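Local structure of kinase-associated protein B (Bacillus cereus, 1Y71) at residues B[23-35]-B[67-81]. The protein is of unknown function but is probably a partner of a kinase, built round an SH3-like barrel domain. Sequence-based numbering, arbitrary orientation.
Sequences YIGEVTNSRPGSY and ALAFREQTNIPEQMV
Asn75 reaches across from strand 73-77 to the hairpin end at Arg31 and Ser34. Asn75 CB lies 3.8 Å from Arg31 NH2. The torsion chi1, -171°, sets CG opposite the backbone N, and the amide then extends toward the hairpin. Ser34 OG donates to Asn75 OD1 at 2.7 Å, in the carbonyl plane and on a lone pair. Arg31 NH2 stands above that plane, 2.5 Å from Asn75 OD1; so short and bent a bond (134° at the hydrogen) is doubtful in detail.

Next to this group the backbones pair as antiparallel strands. Tyr35 and Ile76 exchange both N-H...O bonds, and Glu78 N bonds to Gly33 O at 2.8 Å. The Tyr35 ring lies obliquely against Glu78 CB and Val81 CG2.

At the far end, Leu68 N donates to Tyr23 OH at 2.9 Å. Leu68 CD1 sits over one face of the Tyr23 ring, a CH-pi contact. Ala67 CB is at the ring edge.

A type II turn, Arg31 to Ser34, closes the hairpin of strands 21-31 and 34-42. Within the chain, strand 73-77 is an outermost strand of the antiparallel sheet, beside 34-42, consistent with an SH3-like barrel. Leu68 O bonds to Tyr91 OH of helix 91-104, and Ala67 N to Tyr128 OH, just past helix 112-127.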
loop_
_atom_site.group_PDB
_atom_site.type_symbol
_atom_site.label_atom_id
_atom_site.label_comp_id
_atom_site.label_asym_id
_atom_site.label_seq_id
_atom_site.Cartn_x
_atom_site.Cartn_y
_atom_site.Cartn_z
ATOM N N TYR B 23 1.609 -7.468 10.047
ATOM C CA TYR B 23 1.244 -7.091 8.680
ATOM C C TYR B 23 0.167 -6.012 8.630
ATOM O O TYR B 23 -0.646 -5.881 9.544
ATOM C CB TYR B 23 0.711 -8.357 7.918
ATOM C CG TYR B 23 1.711 -9.503 7.942
ATOM C CD1 TYR B 23 2.700 -9.588 6.986
ATOM C CD2 TYR B 23 1.737 -10.427 9.002
ATOM C CE1 TYR B 23 3.649 -10.608 7.026
ATOM C CE2 TYR B 23 2.680 -11.441 9.052
ATOM C CZ TYR B 23 3.627 -11.536 8.060
ATOM O OH TYR B 23 4.589 -12.526 8.095
ATOM N N ILE B 24 0.155 -5.250 7.542
ATOM C CA ILE B 24 -1.015 -4.431 7.189
ATOM C C ILE B 24 -1.780 -5.235 6.172
ATOM O O ILE B 24 -1.186 -5.826 5.237
ATOM C CB ILE B 24 -0.590 -3.052 6.623
ATOM C CG1 ILE B 24 0.083 -2.261 7.741
ATOM C CG2 ILE B 24 -1.778 -2.316 5.909
ATOM C CD1 ILE B 24 1.016 -1.148 7.278
ATOM N N GLY B 25 -3.096 -5.273 6.335
ATOM C CA GLY B 25 -3.938 -6.037 5.401
ATOM C C GLY B 25 -5.360 -5.552 5.327
ATOM O O GLY B 25 -5.719 -4.519 5.886
ATOM N N GLU B 26 -6.174 -6.309 4.621
ATOM C CA GLU B 26 -7.570 -5.953 4.455
ATOM C C GLU B 26 -8.464 -7.095 4.953
ATOM O O GLU B 26 -8.219 -8.254 4.632
ATOM C CB GLU B 26 -7.824 -5.624 2.970
ATOM C CG GLU B 26 -9.248 -5.240 2.665
ATOM C CD GLU B 26 -9.552 -5.259 1.190
ATOM O OE1 GLU B 26 -8.711 -5.726 0.383
ATOM O OE2 GLU B 26 -10.664 -4.815 0.849
ATOM N N VAL B 27 -9.447 -6.784 5.784
ATOM C CA VAL B 27 -10.393 -7.807 6.231
ATOM C C VAL B 27 -11.216 -8.261 5.021
ATOM O O VAL B 27 -11.827 -7.434 4.344
ATOM C CB VAL B 27 -11.292 -7.292 7.381
ATOM C CG1 VAL B 27 -12.425 -8.297 7.713
ATOM C CG2 VAL B 27 -10.434 -6.982 8.628
ATOM N N THR B 28 -11.183 -9.555 4.718
ATOM C CA THR B 28 -11.969 -10.091 3.601
ATOM C C THR B 28 -13.089 -11.061 4.036
ATOM O O THR B 28 -13.960 -11.405 3.238
ATOM C CB THR B 28 -11.090 -10.754 2.512
ATOM O OG1 THR B 28 -10.479 -11.923 3.040
ATOM C CG2 THR B 28 -9.985 -9.795 2.005
ATOM N N ASN B 29 -13.066 -11.495 5.288
ATOM C CA ASN B 29 -14.144 -12.337 5.829
ATOM C C ASN B 29 -14.029 -12.365 7.352
ATOM O O ASN B 29 -12.932 -12.233 7.906
ATOM C CB ASN B 29 -14.081 -13.766 5.238
ATOM C CG ASN B 29 -15.420 -14.541 5.326
ATOM O OD1 ASN B 29 -16.521 -13.964 5.325
ATOM N ND2 ASN B 29 -15.316 -15.872 5.376
ATOM N N SER B 30 -15.181 -12.525 8.005
ATOM C CA SER B 30 -15.272 -12.712 9.443
ATOM C C SER B 30 -15.761 -14.127 9.729
ATOM O O SER B 30 -16.303 -14.821 8.853
ATOM C CB SER B 30 -16.274 -11.733 10.070
ATOM O OG SER B 30 -15.993 -10.377 9.764
ATOM N N ARG B 31 -15.572 -14.526 10.977
ATOM C CA ARG B 31 -16.020 -15.800 11.511
ATOM C C ARG B 31 -15.755 -15.684 12.996
ATOM O O ARG B 31 -14.867 -14.937 13.391
ATOM C CB ARG B 31 -15.180 -16.940 10.923
ATOM C CG ARG B 31 -14.995 -18.186 11.816
ATOM C CD ARG B 31 -14.157 -19.247 11.105
ATOM N NE ARG B 31 -12.844 -18.723 10.723
ATOM C CZ ARG B 31 -12.577 -18.090 9.581
ATOM N NH1 ARG B 31 -13.525 -17.879 8.671
ATOM N NH2 ARG B 31 -11.345 -17.654 9.354
ATOM N N PRO B 32 -16.546 -16.395 13.822
ATOM C CA PRO B 32 -16.299 -16.641 15.244
ATOM C C PRO B 32 -14.838 -16.519 15.713
ATOM O O PRO B 32 -14.009 -17.434 15.520
ATOM C CB PRO B 32 -16.822 -18.077 15.419
ATOM C CG PRO B 32 -18.013 -18.147 14.433
ATOM C CD PRO B 32 -17.821 -17.024 13.404
ATOM N N GLY B 33 -14.538 -15.374 16.323
ATOM C CA GLY B 33 -13.244 -15.160 16.963
ATOM C C GLY B 33 -12.048 -14.829 16.083
ATOM O O GLY B 33 -10.925 -14.722 16.579
ATOM N N SER B 34 -12.275 -14.657 14.781
ATOM C CA SER B 34 -11.162 -14.427 13.882
ATOM C C SER B 34 -11.578 -13.691 12.608
ATOM O O SER B 34 -12.758 -13.520 12.328
ATOM C CB SER B 34 -10.460 -15.755 13.552
ATOM O OG SER B 34 -11.257 -16.577 12.708
ATOM N N TYR B 35 -10.574 -13.235 11.870
ATOM C CA TYR B 35 -10.766 -12.565 10.601
ATOM C C TYR B 35 -9.833 -13.163 9.588
ATOM O O TYR B 35 -8.698 -13.487 9.914
ATOM C CB TYR B 35 -10.466 -11.071 10.746
ATOM C CG TYR B 35 -11.453 -10.395 11.655
ATOM C CD1 TYR B 35 -12.681 -9.959 11.157
ATOM C CD2 TYR B 35 -11.175 -10.219 13.028
ATOM C CE1 TYR B 35 -13.612 -9.370 11.970
ATOM C CE2 TYR B 35 -12.115 -9.622 13.863
ATOM C CZ TYR B 35 -13.335 -9.194 13.317
ATOM O OH TYR B 35 -14.291 -8.591 14.108
ATOM N N ALA B 67 7.858 -14.461 5.794
ATOM C CA ALA B 67 6.708 -13.559 5.901
ATOM C C ALA B 67 5.540 -14.060 5.069
ATOM O O ALA B 67 5.746 -14.772 4.069
ATOM C CB ALA B 67 7.093 -12.120 5.456
ATOM N N LEU B 68 4.318 -13.716 5.461
ATOM C CA LEU B 68 3.185 -13.926 4.576
ATOM C C LEU B 68 3.420 -13.172 3.253
ATOM O O LEU B 68 4.017 -12.070 3.228
ATOM C CB LEU B 68 1.904 -13.447 5.227
ATOM C CG LEU B 68 1.544 -14.150 6.542
ATOM C CD1 LEU B 68 0.321 -13.475 7.195
ATOM C CD2 LEU B 68 1.319 -15.669 6.296
ATOM N N ALA B 69 2.939 -13.760 2.168
ATOM C CA ALA B 69 3.158 -13.216 0.826
ATOM C C ALA B 69 2.130 -12.142 0.509
ATOM O O ALA B 69 1.098 -12.081 1.150
ATOM C CB ALA B 69 3.106 -14.336 -0.215
ATOM N N PHE B 70 2.414 -11.325 -0.519
ATOM C CA PHE B 70 1.495 -10.291 -0.968
ATOM C C PHE B 70 0.149 -10.893 -1.382
ATOM O O PHE B 70 0.078 -11.838 -2.191
ATOM C CB PHE B 70 2.135 -9.414 -2.097
ATOM C CG PHE B 70 1.225 -8.341 -2.586
ATOM C CD1 PHE B 70 0.732 -7.382 -1.702
ATOM C CD2 PHE B 70 0.776 -8.337 -3.911
ATOM C CE1 PHE B 70 -0.158 -6.381 -2.142
ATOM C CE2 PHE B 70 -0.101 -7.348 -4.346
ATOM C CZ PHE B 70 -0.581 -6.386 -3.453
ATOM N N ARG B 71 -0.918 -10.374 -0.785
ATOM C CA ARG B 71 -2.275 -10.873 -1.024
ATOM C C ARG B 71 -2.551 -12.277 -0.494
ATOM O O ARG B 71 -3.650 -12.799 -0.717
ATOM C CB ARG B 71 -2.699 -10.764 -2.502
ATOM C CG ARG B 71 -2.550 -9.363 -3.035
ATOM C CD ARG B 71 -3.242 -9.149 -4.368
ATOM N NE ARG B 71 -2.718 -10.007 -5.413
ATOM C CZ ARG B 71 -3.287 -11.151 -5.822
ATOM N NH1 ARG B 71 -4.420 -11.605 -5.257
ATOM N NH2 ARG B 71 -2.714 -11.861 -6.799
ATOM N N GLU B 72 -1.596 -12.866 0.243
ATOM C CA GLU B 72 -1.883 -14.110 0.970
ATOM C C GLU B 72 -3.070 -13.840 1.911
ATOM O O GLU B 72 -3.162 -12.765 2.469
ATOM C CB GLU B 72 -0.654 -14.579 1.750
ATOM C CG GLU B 72 -0.853 -15.936 2.482
ATOM C CD GLU B 72 0.466 -16.726 2.754
ATOM O OE1 GLU B 72 1.596 -16.258 2.474
ATOM O OE2 GLU B 72 0.348 -17.863 3.238
ATOM N N GLN B 73 -4.008 -14.770 2.038
ATOM C CA GLN B 73 -5.125 -14.561 2.963
ATOM C C GLN B 73 -4.943 -15.563 4.090
ATOM O O GLN B 73 -4.715 -16.775 3.859
ATOM C CB GLN B 73 -6.503 -14.673 2.285
ATOM C CG GLN B 73 -6.634 -13.804 1.020
ATOM C CD GLN B 73 -8.058 -13.379 0.652
ATOM O OE1 GLN B 73 -9.054 -14.033 0.984
ATOM N NE2 GLN B 73 -8.151 -12.286 -0.075
ATOM N N THR B 74 -4.927 -15.043 5.306
ATOM C CA THR B 74 -4.634 -15.875 6.460
ATOM C C THR B 74 -5.647 -15.551 7.551
ATOM O O THR B 74 -6.075 -14.417 7.700
ATOM C CB THR B 74 -3.133 -15.768 6.928
ATOM O OG1 THR B 74 -2.971 -14.744 7.903
ATOM C CG2 THR B 74 -2.198 -15.475 5.757
ATOM N N ASN B 75 -6.064 -16.587 8.259
ATOM C CA ASN B 75 -6.914 -16.462 9.428
ATOM C C ASN B 75 -6.160 -15.942 10.648
ATOM O O ASN B 75 -5.128 -16.493 11.031
ATOM C CB ASN B 75 -7.551 -17.806 9.749
ATOM C CG ASN B 75 -8.613 -17.693 10.814
ATOM O OD1 ASN B 75 -9.453 -16.784 10.768
ATOM N ND2 ASN B 75 -8.616 -18.623 11.759
ATOM N N ILE B 76 -6.685 -14.873 11.248
ATOM C CA ILE B 76 -6.036 -14.236 12.403
ATOM C C ILE B 76 -7.041 -14.051 13.519
ATOM O O ILE B 76 -8.110 -13.475 13.294
ATOM C CB ILE B 76 -5.336 -12.878 11.996
ATOM C CG1 ILE B 76 -4.290 -13.137 10.915
ATOM C CG2 ILE B 76 -4.652 -12.169 13.204
ATOM C CD1 ILE B 76 -3.627 -11.899 10.402
ATOM N N PRO B 77 -6.687 -14.496 14.748
ATOM C CA PRO B 77 -7.611 -14.335 15.877
ATOM C C PRO B 77 -7.912 -12.848 16.071
ATOM O O PRO B 77 -7.020 -12.001 15.878
ATOM C CB PRO B 77 -6.822 -14.897 17.074
ATOM C CG PRO B 77 -5.748 -15.737 16.489
ATOM C CD PRO B 77 -5.412 -15.111 15.165
ATOM N N GLU B 78 -9.141 -12.547 16.469
ATOM C CA GLU B 78 -9.634 -11.168 16.542
ATOM C C GLU B 78 -8.852 -10.245 17.500
ATOM O O GLU B 78 -8.811 -9.033 17.293
ATOM C CB GLU B 78 -11.145 -11.132 16.824
ATOM C CG GLU B 78 -11.513 -11.481 18.264
ATOM C CD GLU B 78 -13.001 -11.846 18.473
ATOM O OE1 GLU B 78 -13.799 -11.812 17.499
ATOM O OE2 GLU B 78 -13.358 -12.184 19.640
ATOM N N GLN B 79 -8.218 -10.821 18.512
ATOM C CA GLN B 79 -7.451 -10.055 19.515
ATOM C C GLN B 79 -6.176 -9.493 18.906
ATOM O O GLN B 79 -5.582 -8.542 19.442
ATOM C CB GLN B 79 -7.004 -10.949 20.686
ATOM C CG GLN B 79 -7.956 -12.097 21.011
ATOM C CD GLN B 79 -7.459 -13.441 20.513
ATOM O OE1 GLN B 79 -6.360 -13.881 20.854
ATOM N NE2 GLN B 79 -8.281 -14.111 19.734
HETATM N N MSE B 80 -5.750 -10.112 17.806
HETATM C CA MSE B 80 -4.475 -9.786 17.184
HETATM C C MSE B 80 -4.702 -8.878 15.966
HETATM O O MSE B 80 -3.763 -8.618 15.212
HETATM C CB MSE B 80 -3.732 -11.082 16.779
HETATM C CG MSE B 80 -3.636 -12.112 17.922
HETATM SE SE MSE B 80 -2.703 -11.309 19.433
HETATM C CE MSE B 80 -0.883 -11.628 18.900
ATOM N N VAL B 81 -5.952 -8.453 15.766
ATOM C CA VAL B 81 -6.318 -7.565 14.663
ATOM C C VAL B 81 -6.659 -6.154 15.194
ATOM O O VAL B 81 -7.409 -6.007 16.179
ATOM C CB VAL B 81 -7.494 -8.141 13.790
ATOM C CG1 VAL B 81 -7.844 -7.183 12.620
ATOM C CG2 VAL B 81 -7.135 -9.511 13.218
#